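Local coordinates for protein pectate lyase (Cellvibrio cellulosa, PDB 1GXM) that cleaves polygalacturonate (pectate) by anti-beta-elimination, the fragment here being the catalytic module of a family 10 polysaccharide lyase, at residues 27-32 with 83-88; 22-27 with 75-80; 266-269 with 275-278; 256-261 with 311-316. All coordinates share one frame; numbering follows the deposited sequence.

Contact 1. Residues 27-32 with 83-88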
loop_
_atom_site.group_PDB
_atom_site.type_symbol
_atom_site.label_atom_id
_atom_site.label_comp_id
_atom_site.label_asym_id
_atom_site.label_seq_id
_atom_site.Cartn_x
_atom_site.Cartn_y
_atom_site.Cartn_z
ATOM N N ASN A 27 -8.919 -6.261 -9.407
ATOM C CA ASN A 27 -9.949 -6.796 -8.518
ATOM C C ASN A 27 -10.900 -5.722 -8.018
ATOM O O ASN A 27 -12.106 -5.954 -7.892
ATOM C CB ASN A 27 -9.304 -7.426 -7.317
ATOM C CG ASN A 27 -8.856 -8.848 -7.592
ATOM O OD1 ASN A 27 -7.980 -9.378 -6.906
ATOM N ND2 ASN A 27 -9.354 -9.424 -8.682
ATOM N N ALA A 28 -10.368 -4.542 -7.726
ATOM C CA ALA A 28 -11.182 -3.451 -7.185
ATOM C C ALA A 28 -12.256 -2.996 -8.172
ATOM O O ALA A 28 -13.263 -2.425 -7.793
ATOM C CB ALA A 28 -10.313 -2.275 -6.799
ATOM N N ARG A 29 -12.008 -3.216 -9.455
ATOM C CA ARG A 29 -12.956 -2.828 -10.491
ATOM C C ARG A 29 -14.343 -3.412 -10.269
ATOM O O ARG A 29 -15.344 -2.780 -10.635
ATOM C CB ARG A 29 -12.432 -3.223 -11.861
ATOM C CG ARG A 29 -11.208 -2.430 -12.253
ATOM C CD ARG A 29 -10.502 -2.995 -13.446
ATOM N NE ARG A 29 -11.260 -2.815 -14.674
ATOM C CZ ARG A 29 -10.843 -3.194 -15.875
ATOM N NH1 ARG A 29 -9.662 -3.776 -16.021
ATOM N NH2 ARG A 29 -11.617 -2.987 -16.935
ATOM N N THR A 30 -14.379 -4.588 -9.656
ATOM C CA THR A 30 -15.619 -5.273 -9.310
ATOM C C THR A 30 -15.701 -5.602 -7.829
ATOM O O THR A 30 -16.207 -6.650 -7.450
ATOM C CB THR A 30 -15.777 -6.565 -10.144
ATOM O OG1 THR A 30 -14.687 -7.470 -9.890
ATOM C CG2 THR A 30 -15.729 -6.262 -11.629
ATOM N N LYS A 31 -15.209 -4.703 -6.976
ATOM C CA LYS A 31 -15.177 -4.981 -5.538
ATOM C C LYS A 31 -16.579 -5.241 -5.002
ATOM O O LYS A 31 -16.765 -6.124 -4.173
ATOM C CB LYS A 31 -14.554 -3.813 -4.768
ATOM C CG LYS A 31 -14.390 -4.075 -3.271
ATOM C CD LYS A 31 -13.225 -5.013 -2.982
ATOM C CE LYS A 31 -13.482 -5.907 -1.776
ATOM N NZ LYS A 31 -14.013 -5.176 -0.594
ATOM N N TRP A 32 -17.534 -4.440 -5.455
ATOM C CA TRP A 32 -18.928 -4.603 -5.061
ATOM C C TRP A 32 -19.739 -4.830 -6.310
ATOM O O TRP A 32 -19.314 -4.513 -7.414
ATOM C CB TRP A 32 -19.453 -3.362 -4.352
ATOM C CG TRP A 32 -18.641 -2.966 -3.174
ATOM C CD1 TRP A 32 -18.739 -3.463 -1.908
ATOM C CD2 TRP A 32 -17.577 -2.025 -3.154
ATOM N NE1 TRP A 32 -17.809 -2.864 -1.091
ATOM C CE2 TRP A 32 -17.083 -1.976 -1.836
ATOM C CE3 TRP A 32 -17.003 -1.194 -4.114
ATOM C CZ2 TRP A 32 -16.039 -1.146 -1.462
ATOM C CZ3 TRP A 32 -15.979 -0.348 -3.729
ATOM C CH2 TRP A 32 -15.499 -0.343 -2.418
ATOM N N LEU A 83 -15.855 2.811 -9.220
ATOM C CA LEU A 83 -16.779 3.713 -9.902
ATOM C C LEU A 83 -16.272 4.060 -11.294
ATOM O O LEU A 83 -17.055 4.357 -12.183
ATOM C CB LEU A 83 -17.031 4.976 -9.086
ATOM C CG LEU A 83 -17.812 4.780 -7.792
ATOM C CD1 LEU A 83 -18.057 6.096 -7.146
ATOM C CD2 LEU A 83 -19.102 4.047 -8.043
ATOM N N ALA A 84 -14.966 4.000 -11.516
ATOM C CA ALA A 84 -14.442 4.217 -12.857
ATOM C C ALA A 84 -14.907 3.105 -13.768
ATOM O O ALA A 84 -15.237 3.337 -14.937
ATOM C CB ALA A 84 -12.920 4.312 -12.843
ATOM N N GLU A 85 -14.905 1.888 -13.240
ATOM C CA GLU A 85 -15.372 0.724 -13.979
ATOM C C GLU A 85 -16.866 0.853 -14.242
ATOM O O GLU A 85 -17.326 0.591 -15.327
ATOM C CB GLU A 85 -15.065 -0.562 -13.222
ATOM C CG GLU A 85 -15.588 -1.821 -13.892
ATOM C CD GLU A 85 -14.875 -2.179 -15.184
ATOM O OE1 GLU A 85 -13.769 -1.686 -15.433
ATOM O OE2 GLU A 85 -15.426 -2.992 -15.977
ATOM N N VAL A 86 -17.625 1.283 -13.249
ATOM C CA VAL A 86 -19.054 1.506 -13.441
ATOM C C VAL A 86 -19.295 2.544 -14.516
ATOM O O VAL A 86 -20.184 2.362 -15.350
ATOM C CB VAL A 86 -19.736 1.926 -12.119
ATOM C CG1 VAL A 86 -21.170 2.370 -12.371
ATOM C CG2 VAL A 86 -19.705 0.803 -11.131
ATOM N N TYR A 87 -18.525 3.622 -14.519
ATOM C CA TYR A 87 -18.625 4.623 -15.563
ATOM C C TYR A 87 -18.310 4.029 -16.934
ATOM O O TYR A 87 -19.018 4.285 -17.922
ATOM C CB TYR A 87 -17.727 5.824 -15.285
ATOM C CG TYR A 87 -17.808 6.827 -16.400
ATOM C CD1 TYR A 87 -19.036 7.377 -16.758
ATOM C CD2 TYR A 87 -16.686 7.199 -17.115
ATOM C CE1 TYR A 87 -19.134 8.280 -17.817
ATOM C CE2 TYR A 87 -16.770 8.116 -18.155
ATOM C CZ TYR A 87 -18.006 8.645 -18.509
ATOM O OH TYR A 87 -18.087 9.556 -19.541
ATOM N N LYS A 88 -17.259 3.227 -16.993
ATOM C CA LYS A 88 -16.839 2.586 -18.228
ATOM C C LYS A 88 -17.940 1.669 -18.734
ATOM O O LYS A 88 -18.219 1.650 -19.938
ATOM C CB LYS A 88 -15.537 1.810 -18.011
ATOM C CG LYS A 88 -14.983 1.087 -19.243
ATOM C CD LYS A 88 -13.700 0.356 -18.871
ATOM C CE LYS A 88 -13.165 -0.538 -19.992
ATOM N NZ LYS A 88 -12.709 0.236 -21.161
#

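Contact 2. Residues 22-27 with 75-80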
loop_
_atom_site.group_PDB
_atom_site.type_symbol
_atom_site.label_atom_id
_atom_site.label_comp_id
_atom_site.label_asym_id
_atom_site.label_seq_id
_atom_site.Cartn_x
_atom_site.Cartn_y
_atom_site.Cartn_z
ATOM N N ALA A 22 -1.211 -4.359 -9.509
ATOM C CA ALA A 22 -2.101 -4.442 -10.646
ATOM C C ALA A 22 -3.236 -5.429 -10.362
ATOM O O ALA A 22 -4.389 -5.192 -10.739
ATOM C CB ALA A 22 -1.339 -4.894 -11.869
ATOM N N ASN A 23 -2.920 -6.534 -9.699
ATOM C CA ASN A 23 -3.941 -7.513 -9.351
ATOM C C ASN A 23 -4.953 -6.871 -8.398
ATOM O O ASN A 23 -6.170 -7.049 -8.527
ATOM C CB ASN A 23 -3.325 -8.733 -8.689
ATOM C CG ASN A 23 -2.632 -9.670 -9.662
ATOM O OD1 ASN A 23 -1.863 -10.545 -9.243
ATOM N ND2 ASN A 23 -2.900 -9.514 -10.936
ATOM N N TRP A 24 -4.460 -6.121 -7.423
ATOM C CA TRP A 24 -5.350 -5.436 -6.507
ATOM C C TRP A 24 -6.292 -4.498 -7.272
ATOM O O TRP A 24 -7.504 -4.451 -7.033
ATOM C CB TRP A 24 -4.564 -4.645 -5.434
ATOM C CG TRP A 24 -5.478 -3.724 -4.762
ATOM C CD1 TRP A 24 -6.327 -4.022 -3.744
ATOM C CD2 TRP A 24 -5.744 -2.388 -5.140
ATOM N NE1 TRP A 24 -7.106 -2.935 -3.461
ATOM C CE2 TRP A 24 -6.766 -1.915 -4.304
ATOM C CE3 TRP A 24 -5.211 -1.514 -6.105
ATOM C CZ2 TRP A 24 -7.273 -0.627 -4.405
ATOM C CZ3 TRP A 24 -5.720 -0.231 -6.191
ATOM C CH2 TRP A 24 -6.739 0.186 -5.361
ATOM N N LEU A 25 -5.739 -3.729 -8.193
ATOM C CA LEU A 25 -6.525 -2.711 -8.885
ATOM C C LEU A 25 -7.588 -3.388 -9.746
ATOM O O LEU A 25 -8.756 -3.013 -9.760
ATOM C CB LEU A 25 -5.622 -1.850 -9.739
ATOM C CG LEU A 25 -6.266 -0.605 -10.354
ATOM C CD1 LEU A 25 -5.227 0.498 -10.524
ATOM C CD2 LEU A 25 -6.925 -0.935 -11.702
ATOM N N ASN A 26 -7.174 -4.391 -10.485
ATOM C CA ASN A 26 -8.134 -5.044 -11.357
ATOM C C ASN A 26 -9.243 -5.704 -10.566
ATOM O O ASN A 26 -10.399 -5.675 -10.984
ATOM C CB ASN A 26 -7.427 -5.982 -12.329
ATOM C CG ASN A 26 -6.739 -5.205 -13.456
ATOM O OD1 ASN A 26 -7.366 -4.366 -14.128
ATOM N ND2 ASN A 26 -5.446 -5.444 -13.643
ATOM N N ASN A 27 -8.919 -6.261 -9.407
ATOM C CA ASN A 27 -9.949 -6.796 -8.518
ATOM C C ASN A 27 -10.900 -5.722 -8.018
ATOM O O ASN A 27 -12.106 -5.954 -7.892
ATOM C CB ASN A 27 -9.304 -7.426 -7.317
ATOM C CG ASN A 27 -8.856 -8.848 -7.592
ATOM O OD1 ASN A 27 -7.980 -9.378 -6.906
ATOM N ND2 ASN A 27 -9.354 -9.424 -8.682
ATOM N N ALA A 75 -9.783 2.428 1.502
ATOM C CA ALA A 75 -10.708 3.510 1.231
ATOM C C ALA A 75 -10.162 4.434 0.151
ATOM O O ALA A 75 -8.953 4.580 -0.019
ATOM C CB ALA A 75 -11.013 4.281 2.469
ATOM N N THR A 76 -11.112 5.040 -0.560
ATOM C CA THR A 76 -10.909 5.989 -1.637
ATOM C C THR A 76 -10.381 5.294 -2.877
ATOM O O THR A 76 -11.000 5.347 -3.944
ATOM C CB THR A 76 -10.020 7.165 -1.228
ATOM O OG1 THR A 76 -10.648 7.859 -0.142
ATOM C CG2 THR A 76 -9.957 8.200 -2.361
ATOM N N ILE A 77 -9.255 4.618 -2.739
ATOM C CA ILE A 77 -8.622 3.970 -3.871
ATOM C C ILE A 77 -9.493 2.856 -4.437
ATOM O O ILE A 77 -9.574 2.700 -5.655
ATOM C CB ILE A 77 -7.183 3.502 -3.534
ATOM C CG1 ILE A 77 -7.143 2.541 -2.344
ATOM C CG2 ILE A 77 -6.321 4.731 -3.297
ATOM C CD1 ILE A 77 -5.764 1.924 -2.080
ATOM N N THR A 78 -10.185 2.122 -3.586
ATOM C CA THR A 78 -11.035 1.044 -4.064
ATOM C C THR A 78 -12.289 1.627 -4.690
ATOM O O THR A 78 -12.658 1.264 -5.794
ATOM C CB THR A 78 -11.411 0.117 -2.933
ATOM O OG1 THR A 78 -10.231 -0.362 -2.277
ATOM C CG2 THR A 78 -12.095 -1.119 -3.483
ATOM N N GLU A 79 -12.945 2.528 -3.975
ATOM C CA GLU A 79 -14.171 3.153 -4.469
ATOM C C GLU A 79 -13.960 3.813 -5.819
ATOM O O GLU A 79 -14.805 3.702 -6.717
ATOM C CB GLU A 79 -14.706 4.196 -3.475
ATOM C CG GLU A 79 -15.304 3.616 -2.208
ATOM C CD GLU A 79 -14.315 3.381 -1.100
ATOM O OE1 GLU A 79 -13.101 3.335 -1.361
ATOM O OE2 GLU A 79 -14.760 3.227 0.048
ATOM N N MET A 80 -12.842 4.489 -6.001
ATOM C CA MET A 80 -12.649 5.239 -7.244
ATOM C C MET A 80 -12.407 4.302 -8.423
ATOM O O MET A 80 -12.850 4.596 -9.538
ATOM C CB MET A 80 -11.591 6.326 -7.120
ATOM C CG MET A 80 -10.219 5.878 -7.434
ATOM S SD MET A 80 -9.087 6.913 -6.636
ATOM C CE MET A 80 -8.719 8.092 -7.918
HETATM O O HOH W 1 -9.479 -2.960 -1.733
#

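Contact 3. Residues 266-269 with 275-278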
loop_
_atom_site.group_PDB
_atom_site.type_symbol
_atom_site.label_atom_id
_atom_site.label_comp_id
_atom_site.label_asym_id
_atom_site.label_seq_id
_atom_site.Cartn_x
_atom_site.Cartn_y
_atom_site.Cartn_z
ATOM N N ASN A 266 2.057 -19.215 20.814
ATOM C CA ASN A 266 3.116 -18.803 19.896
ATOM C C ASN A 266 2.748 -19.184 18.473
ATOM O O ASN A 266 2.741 -20.358 18.131
ATOM C CB ASN A 266 4.453 -19.435 20.263
ATOM C CG ASN A 266 5.604 -18.837 19.490
ATOM O OD1 ASN A 266 5.395 -18.180 18.473
ATOM N ND2 ASN A 266 6.825 -19.068 19.945
ATOM N N PRO A 267 2.471 -18.199 17.623
ATOM C CA PRO A 267 2.099 -18.471 16.232
ATOM C C PRO A 267 3.274 -18.747 15.327
ATOM O O PRO A 267 3.062 -19.080 14.160
ATOM C CB PRO A 267 1.426 -17.176 15.810
ATOM C CG PRO A 267 2.142 -16.125 16.582
ATOM C CD PRO A 267 2.510 -16.750 17.896
ATOM N N ILE A 268 4.490 -18.602 15.822
ATOM C CA ILE A 268 5.663 -18.823 14.989
ATOM C C ILE A 268 6.081 -20.250 15.208
ATOM O O ILE A 268 6.627 -20.610 16.257
ATOM C CB ILE A 268 6.782 -17.847 15.341
ATOM C CG1 ILE A 268 6.301 -16.408 15.084
ATOM C CG2 ILE A 268 8.046 -18.172 14.509
ATOM C CD1 ILE A 268 7.215 -15.336 15.636
ATOM N N VAL A 269 5.767 -21.071 14.225
ATOM C CA VAL A 269 5.895 -22.512 14.400
ATOM C C VAL A 269 6.700 -23.145 13.290
ATOM O O VAL A 269 6.734 -22.644 12.185
ATOM C CB VAL A 269 4.512 -23.184 14.491
ATOM C CG1 VAL A 269 3.754 -22.632 15.677
ATOM C CG2 VAL A 269 3.726 -23.034 13.213
ATOM N N LYS A 275 9.320 -20.507 4.588
ATOM C CA LYS A 275 9.971 -19.277 5.007
ATOM C C LYS A 275 8.908 -18.348 5.547
ATOM O O LYS A 275 7.828 -18.226 4.977
ATOM C CB LYS A 275 10.646 -18.645 3.811
ATOM C CG LYS A 275 11.838 -19.448 3.294
ATOM C CD LYS A 275 12.373 -18.852 1.986
ATOM C CE LYS A 275 13.517 -19.666 1.452
ATOM N NZ LYS A 275 14.031 -19.152 0.159
ATOM N N MET A 276 9.241 -17.686 6.634
ATOM C CA MET A 276 8.377 -16.707 7.276
ATOM C C MET A 276 9.072 -15.363 7.225
ATOM O O MET A 276 10.287 -15.255 7.361
ATOM C CB MET A 276 8.106 -17.078 8.732
ATOM C CG MET A 276 7.008 -16.271 9.366
ATOM S SD MET A 276 6.964 -16.430 11.142
ATOM C CE MET A 276 8.219 -15.200 11.591
ATOM N N TRP A 277 8.269 -14.328 7.084
ATOM C CA TRP A 277 8.753 -12.968 7.222
ATOM C C TRP A 277 8.113 -12.347 8.434
ATOM O O TRP A 277 6.964 -12.616 8.761
ATOM C CB TRP A 277 8.426 -12.133 5.968
ATOM C CG TRP A 277 9.272 -12.526 4.810
ATOM C CD1 TRP A 277 10.427 -11.940 4.409
ATOM C CD2 TRP A 277 9.067 -13.653 3.940
ATOM N NE1 TRP A 277 10.951 -12.613 3.334
ATOM C CE2 TRP A 277 10.126 -13.659 3.018
ATOM C CE3 TRP A 277 8.070 -14.620 3.813
ATOM C CZ2 TRP A 277 10.238 -14.601 2.017
ATOM C CZ3 TRP A 277 8.176 -15.547 2.804
ATOM C CH2 TRP A 277 9.255 -15.532 1.919
ATOM N N TYR A 278 8.878 -11.510 9.118
ATOM C CA TYR A 278 8.337 -10.718 10.192
ATOM C C TYR A 278 7.620 -9.489 9.662
ATOM O O TYR A 278 7.952 -8.950 8.607
ATOM C CB TYR A 278 9.434 -10.281 11.146
ATOM C CG TYR A 278 10.037 -11.426 11.916
ATOM C CD1 TYR A 278 11.097 -12.156 11.408
ATOM C CD2 TYR A 278 9.537 -11.785 13.151
ATOM C CE1 TYR A 278 11.638 -13.208 12.125
ATOM C CE2 TYR A 278 10.064 -12.841 13.865
ATOM C CZ TYR A 278 11.117 -13.535 13.353
ATOM O OH TYR A 278 11.632 -14.581 14.082
#

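Contact 4. Residues 256-261 with 311-316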
loop_
_atom_site.group_PDB
_atom_site.type_symbol
_atom_site.label_atom_id
_atom_site.label_comp_id
_atom_site.label_asym_id
_atom_site.label_seq_id
_atom_site.Cartn_x
_atom_site.Cartn_y
_atom_site.Cartn_z
ATOM N N TYR A 256 10.077 -22.066 9.263
ATOM C CA TYR A 256 8.993 -21.622 10.135
ATOM C C TYR A 256 7.884 -21.008 9.309
ATOM O O TYR A 256 8.091 -20.573 8.188
ATOM C CB TYR A 256 9.501 -20.590 11.158
ATOM C CG TYR A 256 10.467 -21.204 12.140
ATOM C CD1 TYR A 256 11.796 -21.380 11.779
ATOM C CD2 TYR A 256 10.060 -21.661 13.379
ATOM C CE1 TYR A 256 12.714 -21.961 12.607
ATOM C CE2 TYR A 256 11.013 -22.274 14.237
ATOM C CZ TYR A 256 12.327 -22.399 13.811
ATOM O OH TYR A 256 13.313 -22.987 14.603
ATOM N N THR A 257 6.721 -20.938 9.914
ATOM C CA THR A 257 5.596 -20.241 9.351
ATOM C C THR A 257 4.841 -19.556 10.473
ATOM O O THR A 257 4.962 -19.924 11.638
ATOM C CB THR A 257 4.734 -21.224 8.566
ATOM O OG1 THR A 257 3.937 -20.507 7.608
ATOM C CG2 THR A 257 3.782 -22.006 9.460
ATOM N N TYR A 258 4.029 -18.590 10.095
ATOM C CA TYR A 258 3.183 -17.879 11.032
ATOM C C TYR A 258 1.780 -18.453 10.942
ATOM O O TYR A 258 1.145 -18.415 9.901
ATOM C CB TYR A 258 3.149 -16.383 10.714
ATOM C CG TYR A 258 2.612 -15.554 11.853
ATOM C CD1 TYR A 258 1.251 -15.296 11.986
ATOM C CD2 TYR A 258 3.462 -15.030 12.798
ATOM C CE1 TYR A 258 0.772 -14.543 13.026
ATOM C CE2 TYR A 258 2.989 -14.264 13.833
ATOM C CZ TYR A 258 1.647 -14.042 13.953
ATOM O OH TYR A 258 1.219 -13.246 14.989
ATOM N N ASP A 259 1.309 -19.003 12.045
ATOM C CA ASP A 259 0.008 -19.625 12.095
ATOM C C ASP A 259 -0.810 -18.900 13.146
ATOM O O ASP A 259 -0.647 -19.133 14.338
ATOM C CB ASP A 259 0.160 -21.111 12.390
ATOM C CG ASP A 259 -1.142 -21.856 12.247
ATOM O OD1 ASP A 259 -2.193 -21.206 12.288
ATOM O OD2 ASP A 259 -1.159 -23.084 12.101
ATOM N N SER A 260 -1.659 -17.985 12.709
ATOM C CA SER A 260 -2.405 -17.152 13.642
ATOM C C SER A 260 -3.333 -17.989 14.529
ATOM O O SER A 260 -3.677 -17.562 15.623
ATOM C CB SER A 260 -3.196 -16.068 12.919
ATOM O OG SER A 260 -4.255 -16.621 12.182
ATOM N N SER A 261 -3.708 -19.180 14.063
ATOM C CA SER A 261 -4.540 -20.100 14.861
ATOM C C SER A 261 -3.836 -20.597 16.124
ATOM O O SER A 261 -4.478 -21.089 17.064
ATOM C CB SER A 261 -4.989 -21.308 14.024
ATOM O OG SER A 261 -4.039 -22.370 14.028
ATOM N N GLY A 311 -4.408 -10.594 18.449
ATOM C CA GLY A 311 -5.200 -9.587 17.768
ATOM C C GLY A 311 -4.530 -8.892 16.608
ATOM O O GLY A 311 -5.136 -8.119 15.915
ATOM N N TYR A 312 -3.254 -9.175 16.408
ATOM C CA TYR A 312 -2.471 -8.532 15.358
ATOM C C TYR A 312 -1.504 -9.566 14.827
ATOM O O TYR A 312 -0.989 -10.378 15.601
ATOM C CB TYR A 312 -1.704 -7.372 15.984
ATOM C CG TYR A 312 -1.072 -6.360 15.072
ATOM C CD1 TYR A 312 -1.820 -5.374 14.467
ATOM C CD2 TYR A 312 0.301 -6.339 14.869
ATOM C CE1 TYR A 312 -1.220 -4.423 13.679
ATOM C CE2 TYR A 312 0.898 -5.403 14.072
ATOM C CZ TYR A 312 0.142 -4.419 13.506
ATOM O OH TYR A 312 0.718 -3.468 12.698
ATOM N N SER A 313 -1.277 -9.570 13.517
ATOM C CA SER A 313 -0.355 -10.526 12.916
ATOM C C SER A 313 1.053 -9.976 12.951
ATOM O O SER A 313 1.313 -8.885 12.450
ATOM C CB SER A 313 -0.700 -10.806 11.468
ATOM O OG SER A 313 -1.921 -11.462 11.393
ATOM N N TRP A 314 1.981 -10.736 13.489
ATOM C CA TRP A 314 3.363 -10.294 13.681
ATOM C C TRP A 314 4.323 -10.860 12.648
ATOM O O TRP A 314 5.505 -10.576 12.686
ATOM C CB TRP A 314 3.823 -10.645 15.100
ATOM C CG TRP A 314 3.043 -9.860 16.080
ATOM C CD1 TRP A 314 1.874 -10.222 16.679
ATOM C CD2 TRP A 314 3.281 -8.504 16.456
ATOM N NE1 TRP A 314 1.405 -9.193 17.451
ATOM C CE2 TRP A 314 2.251 -8.125 17.330
ATOM C CE3 TRP A 314 4.287 -7.585 16.180
ATOM C CZ2 TRP A 314 2.189 -6.890 17.914
ATOM C CZ3 TRP A 314 4.217 -6.345 16.767
ATOM C CH2 TRP A 314 3.167 -6.000 17.603
ATOM N N GLY A 315 3.798 -11.652 11.719
ATOM C CA GLY A 315 4.588 -12.252 10.678
ATOM C C GLY A 315 3.656 -12.856 9.672
ATOM O O GLY A 315 2.451 -12.911 9.870
ATOM N N GLY A 316 4.236 -13.355 8.604
ATOM C CA GLY A 316 3.456 -13.951 7.563
ATOM C C GLY A 316 4.277 -14.300 6.356
ATOM O O GLY A 316 5.477 -14.192 6.325
HETATM O O HOH W 2 -1.334 -13.489 15.552
#

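Contact 1. Residues 27-32 with 83-88
Arg29 and Glu85 form a side-on salt bridge in which two guanidinium nitrogens grip a single carboxylate oxygen. NE of Arg29 lies 2.9 Å from OE1 of Glu85, and NH2 of Arg29 reaches that same OE1, also at 2.9 Å. Both bonds are moderately bent, as they must be when two N-H groups converge on one acceptor. OE1 sits almost exactly in the guanidinium plane, at its edge, whereas the carboxylate is turned 56° from that plane and receives both donors from one of its faces. Two bends bring the groups together: the Arg29 chain turns at chi3 (70°), and Glu85 CG stands anti to the backbone N, after which the chain folds at chi2 (69°). The other terminal nitrogen, NH1 of Arg29, bonds to Asn26 OD1, which helps fix the rotation of the guanidinium. Behind the charged ends, CB of Glu85 packs 4.0 Å from CB of Arg29, and CG of Glu85 lies 3.4 Å from the backbone O of Arg29. Lys88, one turn further along helix 77-90, brings CE to 4.2 Å from NH2 of Arg29, while its NZ is engaged by Asp155. The pairing thus ties segment 27-32 to helix 77-90 at the protein surface, and Glu85 beside Arg29 and Asp155 beside Lys88 would probably offset the repulsion between the two like charges.

Contact 2. Residues 22-27 with 75-80
The six-membered end of the Trp24 indole packs against Ile77, its CZ2 lying 3.8 Å from Ile77 CD1. CH2 of Trp24 is equally close to Ile77 CB, 3.8 Å away, so the isoleucine is touched along its length from CB through CG1 to the tip, the two side chains crossing at about a right angle. The indole extends to the neighbouring helix because CG of Trp24 stands anti to the backbone N (chi1 166°). This is helix-to-helix packing of helix 20-28 on the first turn of helix 77-90, within the mainly helical part of the catalytic module, whose family belongs to the six-hairpin clan; helix 136-148 completes the apolar setting, with Tyr139 stacked on the Trp24 ring and also touching Ile77. At the ring edge OG1 of Thr78 packs near the indole plane, 3.7 Å from CZ2 of Trp24. The polar link between the two residues is a water in that same plane. It accepts from NE1 of Trp24 at 2.9 Å and donates to OG1 of Thr78 at 2.8 Å, giving the indole N-H a partner. Thr78 OG1 is also hydrogen-bonded to Gly74 O, in the loop just before the helix.

Contact 3. Residues 266-269 with 275-278
Ile268 meets Met276 and Tyr278 between two successive strands, 268-271 and 274-278, which follow each other closely in the chain but belong to different two-stranded antiparallel sheets. The nearest CA atoms, those of Ile268 and Met276, are 8.4 Å apart, too far for direct strand pairing, and no hydrogen bond joins the two segments; side chains alone make the contact. Strand 256-258 pairs with 268-271, whereas 315-316 pairs with 274-278, and Tyr258 touches both Ile268 and Met276.

The apolar contacts centre on the end of the methionine. SD of Met276 lies 3.9 Å from CG2 of Ile268 and 4.0 Å from CG1 of Ile268, so the sulfur faces both branches of the isoleucine. Met276 reaches across nearly extended, with CG anti to the backbone N (chi1 -168°), and only its last bond turns, at chi3 83°. That turn carries CE over the centre of the Tyr278 ring, 3.7 Å above its plane, a methyl laid on an aromatic face from within the same strand. Ile268 approaches the same ring by its longer branch, CD1 coming to 4.2 Å from CE2 of Tyr278. The isoleucine crosses both Met276 and Tyr278 at roughly right angles.

The polar component lies within 266-269, just where its strand begins. Asn266 forms an Asx turn: its OD1 accepts from the backbone N of Ile268 at 2.8 Å, with the donor 38° above the carbonyl plane.

Contact 4. Residues 256-261 with 311-316
Strands 256-258 and 315-316 lie in separate two-stranded antiparallel sheets, and Tyr258 reaches from one to the other, laying its ring along the backbone of 313-316. At the far end, the phenol OH of Tyr258 accepts from the backbone N of Trp314 at 3.0 Å in a nearly straight bond (161°). A water 2.6 Å from Tyr258 OH donates to the backbone O of Tyr312, 3.1 Å away, adding a second link to the same loop. One face of the ring takes the carbonyl of Gly315, whose O stands 3.3 Å from CG of Tyr258, off-centre toward the rim. Gly315 has no side chain there, and its N and CA lie close to the CD2 side of the ring, letting the backbone pass near the aromatic. CG of Tyr258 is anti to its backbone N (chi1 -164°), directing the ring across to the glycines. Beside it runs the side chain of Trp314, pointing the same way, with CB 3.9 Å from CE2 of Tyr258; the phenol OH meets the indole edge near CD1. Trp314 NE1 is held by Arg308 O. The result is a tyrosine from one two-stranded sheet packed face-on against the backbone of another and the loop leading into it, clamped by a phenol-to-backbone hydrogen bond.

How the contacts relate
The four contacts form two clusters on different parts of the catalytic module. Contacts 1 and 2 both involve helix 77-90 and helix 20-28 or the residues that follow it; their centres are 8 Å apart, they share Asn27, and CG2 of Thr78 packs 3.6 Å from CH2 of Trp32. Contact 3 is nested inside the loop closed by contact 4, with centres 6 Å apart, and probable backbone hydrogen bonds join them: Pro267 O lies 2.7 Å from Asp259 N, and Trp277 O 2.8 Å from Gly316 N. Nothing touches between the clusters, the nearest atoms of contacts 2 and 4 being about 16 Å apart. Glycerol, probably from crystallisation, bonds to Lys31 of contact 1 and Glu79 of contact 2.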